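Hemin degrading factor (Pseudomonas aeruginosa, PDB 4MF9) binds heme through HemS/ChuX-type domains and is a heme-trafficking protein also reported to degrade heme. Local coordinates at residues P64-A67 with A68-P71; A192-V195 with D196-D200; F289-D293 with P294-L298. All coordinates share one frame; numbering follows the deposited sequence.

Contact 1 of 3, residues P64-A67 with A68-P71; sequences PDWA and ALLP
L70 turns its CG beside its own backbone N (chi1 -62°) and, with the rest of the chain extended, brings CD1 to 3.9 Å from W66 CB, one helical turn back. The chi1 of W66, -45°, places the indole. L69 takes another course: its CG points opposite the backbone N, and a second torsion of -96° turns CD1 toward the indole edge, near the ring plane and 4.2 Å from W66 CE3. These contacts belong to the first turn of helix 66-72, with D65 at the N-cap position. The carbonyl of D65 starts the helical bonding: L69 N donates to D65 O over 2.9 Å, nearly straight, while A68 N makes a weak, bent bond to the same oxygen. L70 N follows with a 3.0 Å bond to W66 O. P71, lacking an N-H, cannot continue the series; its CD lies 3.0 Å from A67 O, and the helix kinks there. Beyond the turn, W66 lies against L121 and meets W124 edge-to-face, and L70 rests on V99, V101 and L121. The chemistry is therefore divided: main-chain bonds hold the turn, while W66, L69 and L70 bury their side chains.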
ATOM      1  N   PRO A  64       4.008   4.305 -19.710  1.00 20.21           N
ATOM      2  CA  PRO A  64       2.994   4.437 -18.655  1.00 17.46           C
ATOM      3  C   PRO A  64       1.585   4.364 -19.222  1.00 20.30           C
ATOM      4  O   PRO A  64       0.766   5.244 -18.968  1.00 18.41           O
ATOM      5  CB  PRO A  64       3.258   5.835 -18.096  1.00 15.86           C
ATOM      6  CG  PRO A  64       3.852   6.579 -19.234  1.00 19.20           C
ATOM      7  CD  PRO A  64       4.706   5.579 -19.959  1.00 18.09           C
ATOM      8  N   ASP A  65       1.314   3.299 -19.968  1.00 20.27           N
ATOM      9  CA  ASP A  65       0.022   3.065 -20.595  1.00 19.93           C
ATOM     10  C   ASP A  65      -0.742   2.121 -19.685  1.00 17.77           C
ATOM     11  O   ASP A  65      -0.791   0.919 -19.942  1.00 20.67           O
ATOM     12  CB  ASP A  65       0.262   2.401 -21.962  1.00 22.27           C
ATOM     13  CG  ASP A  65      -0.988   2.338 -22.836  1.00 25.24           C
ATOM     14  OD1 ASP A  65      -2.120   2.460 -22.319  1.00 28.14           O
ATOM     15  OD2 ASP A  65      -0.829   2.138 -24.059  1.00 33.44           O
ATOM     16  N   TRP A  66      -1.332   2.646 -18.613  1.00 18.22           N
ATOM     17  CA  TRP A  66      -1.877   1.767 -17.564  1.00 14.75           C
ATOM     18  C   TRP A  66      -3.010   0.888 -18.077  1.00 16.24           C
ATOM     19  O   TRP A  66      -3.161  -0.249 -17.651  1.00 17.38           O
ATOM     20  CB  TRP A  66      -2.319   2.572 -16.328  1.00 14.24           C
ATOM     21  CG  TRP A  66      -1.307   3.600 -15.938  1.00 12.52           C
ATOM     22  CD1 TRP A  66      -1.497   4.946 -15.876  1.00 11.50           C
ATOM     23  CD2 TRP A  66       0.080   3.372 -15.634  1.00 14.51           C
ATOM     24  NE1 TRP A  66      -0.324   5.570 -15.521  1.00 12.46           N
ATOM     25  CE2 TRP A  66       0.658   4.627 -15.367  1.00 12.71           C
ATOM     26  CE3 TRP A  66       0.881   2.224 -15.538  1.00 13.86           C
ATOM     27  CZ2 TRP A  66       2.001   4.771 -15.013  1.00 14.26           C
ATOM     28  CZ3 TRP A  66       2.214   2.367 -15.188  1.00 13.77           C
ATOM     29  CH2 TRP A  66       2.762   3.633 -14.933  1.00 14.16           C
ATOM     30  N   ALA A  67      -3.793   1.416 -19.013  1.00 24.03           N
ATOM     31  CA  ALA A  67      -4.923   0.678 -19.576  1.00 21.29           C
ATOM     32  C   ALA A  67      -4.501  -0.595 -20.317  1.00 18.61           C
ATOM     33  O   ALA A  67      -5.231  -1.580 -20.300  1.00 21.10           O
ATOM     34  CB  ALA A  67      -5.741   1.575 -20.483  1.00 24.03           C
ATOM     35  N   ALA A  68      -3.350  -0.570 -20.988  1.00 20.79           N
ATOM     36  CA  ALA A  68      -2.812  -1.794 -21.597  1.00 21.36           C
ATOM     37  C   ALA A  68      -1.985  -2.638 -20.611  1.00 18.65           C
ATOM     38  O   ALA A  68      -2.126  -3.867 -20.551  1.00 15.89           O
ATOM     39  CB  ALA A  68      -1.992  -1.467 -22.850  1.00 18.73           C
ATOM     40  N   LEU A  69      -1.112  -1.982 -19.853  1.00 17.75           N
ATOM     41  CA  LEU A  69      -0.191  -2.682 -18.948  1.00 15.57           C
ATOM     42  C   LEU A  69      -0.912  -3.488 -17.861  1.00 16.41           C
ATOM     43  O   LEU A  69      -0.650  -4.679 -17.685  1.00 16.85           O
ATOM     44  CB  LEU A  69       0.773  -1.666 -18.319  1.00 17.70           C
ATOM     45  CG  LEU A  69       1.943  -2.050 -17.405  1.00 17.95           C
ATOM     46  CD1 LEU A  69       1.548  -1.933 -15.950  1.00 17.27           C
ATOM     47  CD2 LEU A  69       2.496  -3.443 -17.704  1.00 14.95           C
ATOM     48  N   LEU A  70      -1.819  -2.843 -17.135  1.00 17.56           N
ATOM     49  CA  LEU A  70      -2.493  -3.502 -16.007  1.00 16.18           C
ATOM     50  C   LEU A  70      -3.245  -4.796 -16.350  1.00 16.56           C
ATOM     51  O   LEU A  70      -3.053  -5.795 -15.682  1.00 16.15           O
ATOM     52  CB  LEU A  70      -3.390  -2.520 -15.245  1.00 16.04           C
ATOM     53  CG  LEU A  70      -2.658  -1.343 -14.602  1.00 17.21           C
ATOM     54  CD1 LEU A  70      -3.648  -0.287 -14.109  1.00 14.74           C
ATOM     55  CD2 LEU A  70      -1.763  -1.824 -13.469  1.00 18.01           C
ATOM     56  N   PRO A  71      -4.099  -4.792 -17.396  1.00 18.78           N
ATOM     57  CA  PRO A  71      -4.731  -6.070 -17.758  1.00 19.25           C
ATOM     58  C   PRO A  71      -3.703  -7.098 -18.206  1.00 20.07           C
ATOM     59  O   PRO A  71      -3.847  -8.286 -17.903  1.00 19.55           O
ATOM     60  CB  PRO A  71      -5.634  -5.698 -18.947  1.00 21.74           C
ATOM     61  CG  PRO A  71      -5.849  -4.246 -18.826  1.00 23.97           C
ATOM     62  CD  PRO A  71      -4.588  -3.688 -18.234  1.00 22.59           C
TER

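Contact 2 of 3, residues A192-V195 with D196-D200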
ATOM      1  N   ALA A 192      -1.840  24.001   4.653  1.00 59.28           N
ATOM      2  CA  ALA A 192      -1.464  23.952   6.042  1.00 57.22           C
ATOM      3  C   ALA A 192      -2.682  23.429   6.807  1.00 49.57           C
ATOM      4  O   ALA A 192      -3.787  23.784   6.492  1.00 49.36           O
ATOM      5  CB  ALA A 192      -1.082  25.312   6.521  1.00 54.89           C
ATOM      6  N   ALA A 193      -2.483  22.573   7.774  1.00 48.57           N
ATOM      7  CA  ALA A 193      -3.585  22.090   8.578  1.00 44.40           C
ATOM      8  C   ALA A 193      -4.205  23.219   9.359  1.00 41.48           C
ATOM      9  O   ALA A 193      -3.540  24.118   9.758  1.00 40.69           O
ATOM     10  CB  ALA A 193      -3.089  21.066   9.561  1.00 40.40           C
ATOM     11  N   LEU A 194      -5.500  23.140   9.557  1.00 35.99           N
ATOM     12  CA  LEU A 194      -6.169  23.958  10.506  1.00 30.65           C
ATOM     13  C   LEU A 194      -5.845  23.436  11.877  1.00 32.17           C
ATOM     14  O   LEU A 194      -5.556  22.304  12.024  1.00 29.35           O
ATOM     15  CB  LEU A 194      -7.651  23.895  10.248  1.00 31.70           C
ATOM     16  CG  LEU A 194      -8.001  24.241   8.827  1.00 32.58           C
ATOM     17  CD1 LEU A 194      -9.475  24.473   8.768  1.00 33.02           C
ATOM     18  CD2 LEU A 194      -7.299  25.501   8.384  1.00 36.25           C
ATOM     19  N   VAL A 195      -5.867  24.281  12.879  1.00 30.77           N
ATOM     20  CA  VAL A 195      -5.839  23.841  14.245  1.00 28.58           C
ATOM     21  C   VAL A 195      -7.196  23.245  14.618  1.00 28.10           C
ATOM     22  O   VAL A 195      -8.150  23.513  13.969  1.00 28.49           O
ATOM     23  CB  VAL A 195      -5.414  24.930  15.189  1.00 29.22           C
ATOM     24  CG1 VAL A 195      -3.938  25.247  15.014  1.00 31.42           C
ATOM     25  CG2 VAL A 195      -6.264  26.151  14.992  1.00 28.51           C
ATOM     26  N   ASP A 196      -7.259  22.468  15.673  1.00 28.72           N
ATOM     27  CA  ASP A 196      -8.460  21.730  15.978  1.00 26.25           C
ATOM     28  C   ASP A 196      -9.582  22.727  16.200  1.00 27.60           C
ATOM     29  O   ASP A 196     -10.648  22.526  15.769  1.00 30.07           O
ATOM     30  CB  ASP A 196      -8.237  20.818  17.165  1.00 27.15           C
ATOM     31  CG  ASP A 196      -7.422  19.562  16.831  1.00 27.67           C
ATOM     32  OD1 ASP A 196      -6.898  19.382  15.725  1.00 26.18           O
ATOM     33  OD2 ASP A 196      -7.338  18.738  17.716  1.00 26.20           O
ATOM     34  N   ALA A 197      -9.282  23.836  16.837  1.00 31.02           N
ATOM     35  CA  ALA A 197     -10.262  24.863  17.194  1.00 29.55           C
ATOM     36  C   ALA A 197     -10.867  25.575  15.985  1.00 31.38           C
ATOM     37  O   ALA A 197     -11.845  26.314  16.122  1.00 24.00           O
ATOM     38  CB  ALA A 197      -9.640  25.870  18.144  1.00 27.54           C
ATOM     39  N   GLN A 198     -10.285  25.362  14.807  1.00 26.14           N
ATOM     40  CA  GLN A 198     -10.802  25.974  13.581  1.00 30.46           C
ATOM     41  C   GLN A 198     -11.752  25.056  12.821  1.00 28.37           C
ATOM     42  O   GLN A 198     -12.415  25.488  11.878  1.00 26.15           O
ATOM     43  CB  GLN A 198      -9.657  26.399  12.658  1.00 28.38           C
ATOM     44  CG  GLN A 198      -9.006  27.719  13.042  1.00 29.60           C
ATOM     45  CD  GLN A 198      -7.810  28.055  12.168  1.00 37.58           C
ATOM     46  OE1 GLN A 198      -6.959  27.199  11.896  1.00 31.88           O
ATOM     47  NE2 GLN A 198      -7.738  29.306  11.723  1.00 23.77           N
ATOM     48  N   ILE A 199     -11.810  23.799  13.210  1.00 29.41           N
ATOM     49  CA  ILE A 199     -12.727  22.872  12.624  1.00 28.99           C
ATOM     50  C   ILE A 199     -14.133  23.028  13.197  1.00 26.77           C
ATOM     51  O   ILE A 199     -14.281  23.166  14.363  1.00 24.20           O
ATOM     52  CB  ILE A 199     -12.254  21.422  12.834  1.00 28.83           C
ATOM     53  CG1 ILE A 199     -10.808  21.260  12.435  1.00 26.56           C
ATOM     54  CG2 ILE A 199     -13.142  20.455  12.084  1.00 28.01           C
ATOM     55  CD1 ILE A 199     -10.494  21.780  11.076  1.00 27.21           C
ATOM     56  N   ASP A 200     -15.150  22.997  12.339  1.00 24.41           N
ATOM     57  CA  ASP A 200     -16.540  22.941  12.799  1.00 25.23           C
ATOM     58  C   ASP A 200     -16.845  21.524  13.290  1.00 24.21           C
ATOM     59  O   ASP A 200     -17.282  20.671  12.512  1.00 20.33           O
ATOM     60  CB  ASP A 200     -17.489  23.331  11.659  1.00 24.85           C
ATOM     61  CG  ASP A 200     -18.911  23.577  12.127  1.00 24.57           C
ATOM     62  OD1 ASP A 200     -19.243  23.242  13.291  1.00 25.75           O
ATOM     63  OD2 ASP A 200     -19.701  24.105  11.316  1.00 28.58           O
TER
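V195 and Q198 close a short 3-10 turn, residues 196-198, in the loop that leads to helix 201-210. The turn is bonded twice, once through the main chain and once through a side chain. Q198 N donates to V195 O over 2.9 Å, from well above the carbonyl plane, while the glutamine side chain folds back in the reverse sense: its OE1 accepts V195 N at 3.3 Å, the N-H lying in the plane of the amide carbonyl and on a lone pair. The Q198 torsions explain the reach. CG stands beside the backbone N (chi1 -80°), the chain runs extended to CD, and the last torsion turns OE1 onto the valine.

V195 itself has CG2 between its backbone N and carbonyl carbon, which sets that methyl 3.3 Å from Q198 OE1, beside the very oxygen that accepts V195 N, and 3.7 Å from Q198 CG. The side chain of L194 crosses that of Q198 at about a right angle, with L194 CB 3.8 Å from Q198 OE1. Helix 228-235, whose first residue R228 binds heme, holds the loop from outside: D196 forms a salt bridge with R233 and a hydrogen bond with Q230, whose NE2 also binds L194 O. I199, the buried member of the group, packs on Q230 and L234 of the same helix. Within the turn, with both its torsions near -50°, I199 brings CD1 to 3.6 Å from L194 CB.

Contact 3 of 3, residues F289-D293 with P294-L298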
ATOM      1  N   PHE A 289       6.813  -6.680  13.342  1.00 12.33           N
ATOM      2  CA  PHE A 289       5.775  -7.667  13.567  1.00 13.31           C
ATOM      3  C   PHE A 289       5.341  -8.185  12.209  1.00 14.51           C
ATOM      4  O   PHE A 289       5.084  -7.396  11.288  1.00 16.58           O
ATOM      5  CB  PHE A 289       4.595  -7.060  14.331  1.00 15.74           C
ATOM      6  CG  PHE A 289       3.496  -8.038  14.601  1.00 16.02           C
ATOM      7  CD1 PHE A 289       3.621  -8.974  15.624  1.00 17.62           C
ATOM      8  CD2 PHE A 289       2.348  -8.044  13.819  1.00 13.96           C
ATOM      9  CE1 PHE A 289       2.613  -9.890  15.875  1.00 21.02           C
ATOM     10  CE2 PHE A 289       1.333  -8.959  14.059  1.00 17.78           C
ATOM     11  CZ  PHE A 289       1.457  -9.877  15.093  1.00 18.94           C
ATOM     12  N   ASN A 290       5.265  -9.504  12.073  1.00 12.46           N
ATOM     13  CA  ASN A 290       5.099 -10.097  10.756  1.00 14.00           C
ATOM     14  C   ASN A 290       3.969 -11.102  10.652  1.00 12.41           C
ATOM     15  O   ASN A 290       3.771 -11.921  11.550  1.00 14.65           O
ATOM     16  CB  ASN A 290       6.415 -10.776  10.310  1.00 10.89           C
ATOM     17  CG  ASN A 290       7.610  -9.858  10.423  1.00 14.31           C
ATOM     18  OD1 ASN A 290       7.841  -9.008   9.552  1.00 12.33           O
ATOM     19  ND2 ASN A 290       8.393 -10.026  11.492  1.00 14.77           N
ATOM     20  N   VAL A 291       3.226 -11.029   9.552  1.00 11.36           N
ATOM     21  CA  VAL A 291       2.329 -12.109   9.151  1.00 14.05           C
ATOM     22  C   VAL A 291       3.092 -12.908   8.103  1.00 18.97           C
ATOM     23  O   VAL A 291       3.637 -12.327   7.164  1.00 14.17           O
ATOM     24  CB  VAL A 291       1.009 -11.578   8.567  1.00 14.89           C
ATOM     25  CG1 VAL A 291       0.147 -12.722   8.041  1.00 13.95           C
ATOM     26  CG2 VAL A 291       0.251 -10.804   9.627  1.00 12.56           C
ATOM     27  N   LEU A 292       3.087 -14.224   8.210  1.00 17.73           N
ATOM     28  CA  LEU A 292       3.908 -15.039   7.339  1.00 19.24           C
ATOM     29  C   LEU A 292       3.241 -16.264   6.824  1.00 21.18           C
ATOM     30  O   LEU A 292       3.622 -17.365   7.082  1.00 22.23           O
ATOM     31  CB  LEU A 292       5.196 -15.399   8.041  1.00 17.59           C
ATOM     32  CG  LEU A 292       6.051 -14.255   8.467  1.00 16.83           C
ATOM     33  CD1 LEU A 292       7.050 -14.814   9.433  1.00 19.26           C
ATOM     34  CD2 LEU A 292       6.726 -13.613   7.293  1.00 14.69           C
ATOM     35  N   ASP A 293       2.206 -16.041   6.090  1.00 18.99           N
ATOM     36  CA  ASP A 293       1.370 -17.128   5.595  1.00 23.09           C
ATOM     37  C   ASP A 293       1.708 -17.439   4.137  1.00 25.85           C
ATOM     38  O   ASP A 293       2.297 -16.601   3.440  1.00 23.39           O
ATOM     39  CB  ASP A 293      -0.112 -16.758   5.744  1.00 19.14           C
ATOM     40  CG  ASP A 293      -0.578 -16.786   7.191  1.00 21.29           C
ATOM     41  OD1 ASP A 293      -0.018 -17.566   7.981  1.00 21.17           O
ATOM     42  OD2 ASP A 293      -1.503 -16.029   7.541  1.00 20.67           O
ATOM     43  N   PRO A 294       1.246 -18.564   3.649  1.00 27.67           N
ATOM     44  CA  PRO A 294       1.658 -18.997   2.330  1.00 26.56           C
ATOM     45  C   PRO A 294       1.326 -17.947   1.254  1.00 29.07           C
ATOM     46  O   PRO A 294       2.195 -17.598   0.518  1.00 28.07           O
ATOM     47  CB  PRO A 294       0.817 -20.233   2.137  1.00 26.83           C
ATOM     48  CG  PRO A 294       0.663 -20.786   3.510  1.00 27.79           C
ATOM     49  CD  PRO A 294       1.040 -19.729   4.504  1.00 25.35           C
ATOM     50  N   GLU A 295       0.115 -17.437   1.191  1.00 24.01           N
ATOM     51  CA  GLU A 295      -0.239 -16.458   0.188  1.00 22.18           C
ATOM     52  C   GLU A 295      -0.175 -14.994   0.615  1.00 17.92           C
ATOM     53  O   GLU A 295      -0.442 -14.147  -0.154  1.00 17.34           O
ATOM     54  CB  GLU A 295      -1.561 -16.804  -0.446  1.00 23.84           C
ATOM     55  CG  GLU A 295      -1.717 -18.247  -0.837  1.00 27.93           C
ATOM     56  CD  GLU A 295      -0.809 -18.678  -2.004  1.00 32.47           C
ATOM     57  OE1 GLU A 295      -0.695 -17.962  -2.976  1.00 33.40           O
ATOM     58  OE2 GLU A 295      -0.248 -19.788  -1.980  1.00 38.56           O
ATOM     59  N   PHE A 296       0.213 -14.735   1.834  1.00 14.20           N
ATOM     60  CA  PHE A 296       0.171 -13.380   2.373  1.00 14.91           C
ATOM     61  C   PHE A 296       1.272 -13.127   3.394  1.00 15.66           C
ATOM     62  O   PHE A 296       1.349 -13.807   4.422  1.00 18.44           O
ATOM     63  CB  PHE A 296      -1.190 -13.142   3.045  1.00 15.03           C
ATOM     64  CG  PHE A 296      -1.321 -11.801   3.729  1.00 17.03           C
ATOM     65  CD1 PHE A 296      -1.023 -10.629   3.053  1.00 13.26           C
ATOM     66  CD2 PHE A 296      -1.806 -11.715   5.041  1.00 14.53           C
ATOM     67  CE1 PHE A 296      -1.170  -9.395   3.675  1.00 14.88           C
ATOM     68  CE2 PHE A 296      -1.945 -10.494   5.669  1.00 13.70           C
ATOM     69  CZ  PHE A 296      -1.642  -9.326   4.988  1.00 12.90           C
ATOM     70  N   ASN A 297       2.112 -12.154   3.146  1.00 11.23           N
ATOM     71  CA  ASN A 297       3.073 -11.700   4.106  1.00 13.05           C
ATOM     72  C   ASN A 297       2.887 -10.233   4.442  1.00 15.05           C
ATOM     73  O   ASN A 297       2.549  -9.467   3.601  1.00 14.34           O
ATOM     74  CB  ASN A 297       4.484 -11.911   3.609  1.00 18.52           C
ATOM     75  CG  ASN A 297       4.965 -13.337   3.739  1.00 20.07           C
ATOM     76  OD1 ASN A 297       4.233 -14.228   4.031  1.00 19.14           O
ATOM     77  ND2 ASN A 297       6.223 -13.515   3.560  1.00 22.43           N
ATOM     78  N   LEU A 298       3.043  -9.868   5.678  1.00 14.41           N
ATOM     79  CA  LEU A 298       2.876  -8.503   6.101  1.00 15.50           C
ATOM     80  C   LEU A 298       4.041  -8.179   7.003  1.00 15.03           C
ATOM     81  O   LEU A 298       4.304  -8.911   7.894  1.00 16.29           O
ATOM     82  CB  LEU A 298       1.533  -8.353   6.826  1.00 10.84           C
ATOM     83  CG  LEU A 298       1.205  -6.978   7.385  1.00  9.93           C
ATOM     84  CD1 LEU A 298       0.662  -6.114   6.282  1.00  9.46           C
ATOM     85  CD2 LEU A 298       0.272  -6.972   8.594  1.00  9.54           C
TER
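The F296 ring meets V291 obliquely, the valine methyl CG1 lying 3.7 Å from F296 CD2, while the H275 ring stacks on the F296 ring and H90 meets that ring with the planes at about 50°. Farther along the partner strand, F289 and W284 meet edge-to-face. F296 gets its place from a CG anti to the backbone N (chi1 176°), and V291 has CG1 anti to its N as well. Next to this pair V291 and L298 stand side by side, their CB atoms 3.7 Å apart. V291, F296 and L298 share one face of the sheet.

These residues form a beta hairpin of strands 288-293 and 296-301, in one of the two large antiparallel sheets of the protein; the segments 289-293 and 296-298 run at 172°. V291 and L298 are a hydrogen-bonded pair: V291 N reaches L298 O over 2.9 Å, in the carbonyl plane and on a lone pair, and L298 N returns the bond to V291 O. L292 and N297 form the non-hydrogen-bonded pair that follows, with their side chains on the opposite face. Between the pairs, CA of N297 also makes a C-H...O contact to V291 O at 3.2 Å. Near the turn, D293 N donates to F296 O over 2.9 Å. The carboxylate of D293 is engaged elsewhere, OD1 accepting N281 N and OD2 accepting C280 N, which ties the hairpin end to the segment before strand 282-285.

In the fold
Along the chain the three contacts come in series: contact 1 in the N-terminal HemS/ChuX domain, contact 2 in the loop between helices 166-173 and 201-210, and contact 3 in the C-terminal HemS/ChuX domain. None touches another; the nearest atoms of contacts 1 and 2 are about 27 Å apart, those of 1 and 3 about 18 Å, and those of 2 and 3 about 28 Å, on opposite sides of the chain's centre. The L70 side chain is about 13 Å from the heme and that of D196 about 11 Å from that of heme-binding R228; contact 3 lies away from the heme-binding residues. Its strand 296-301 pairs with strand 88-93, so one sheet joins the two domains.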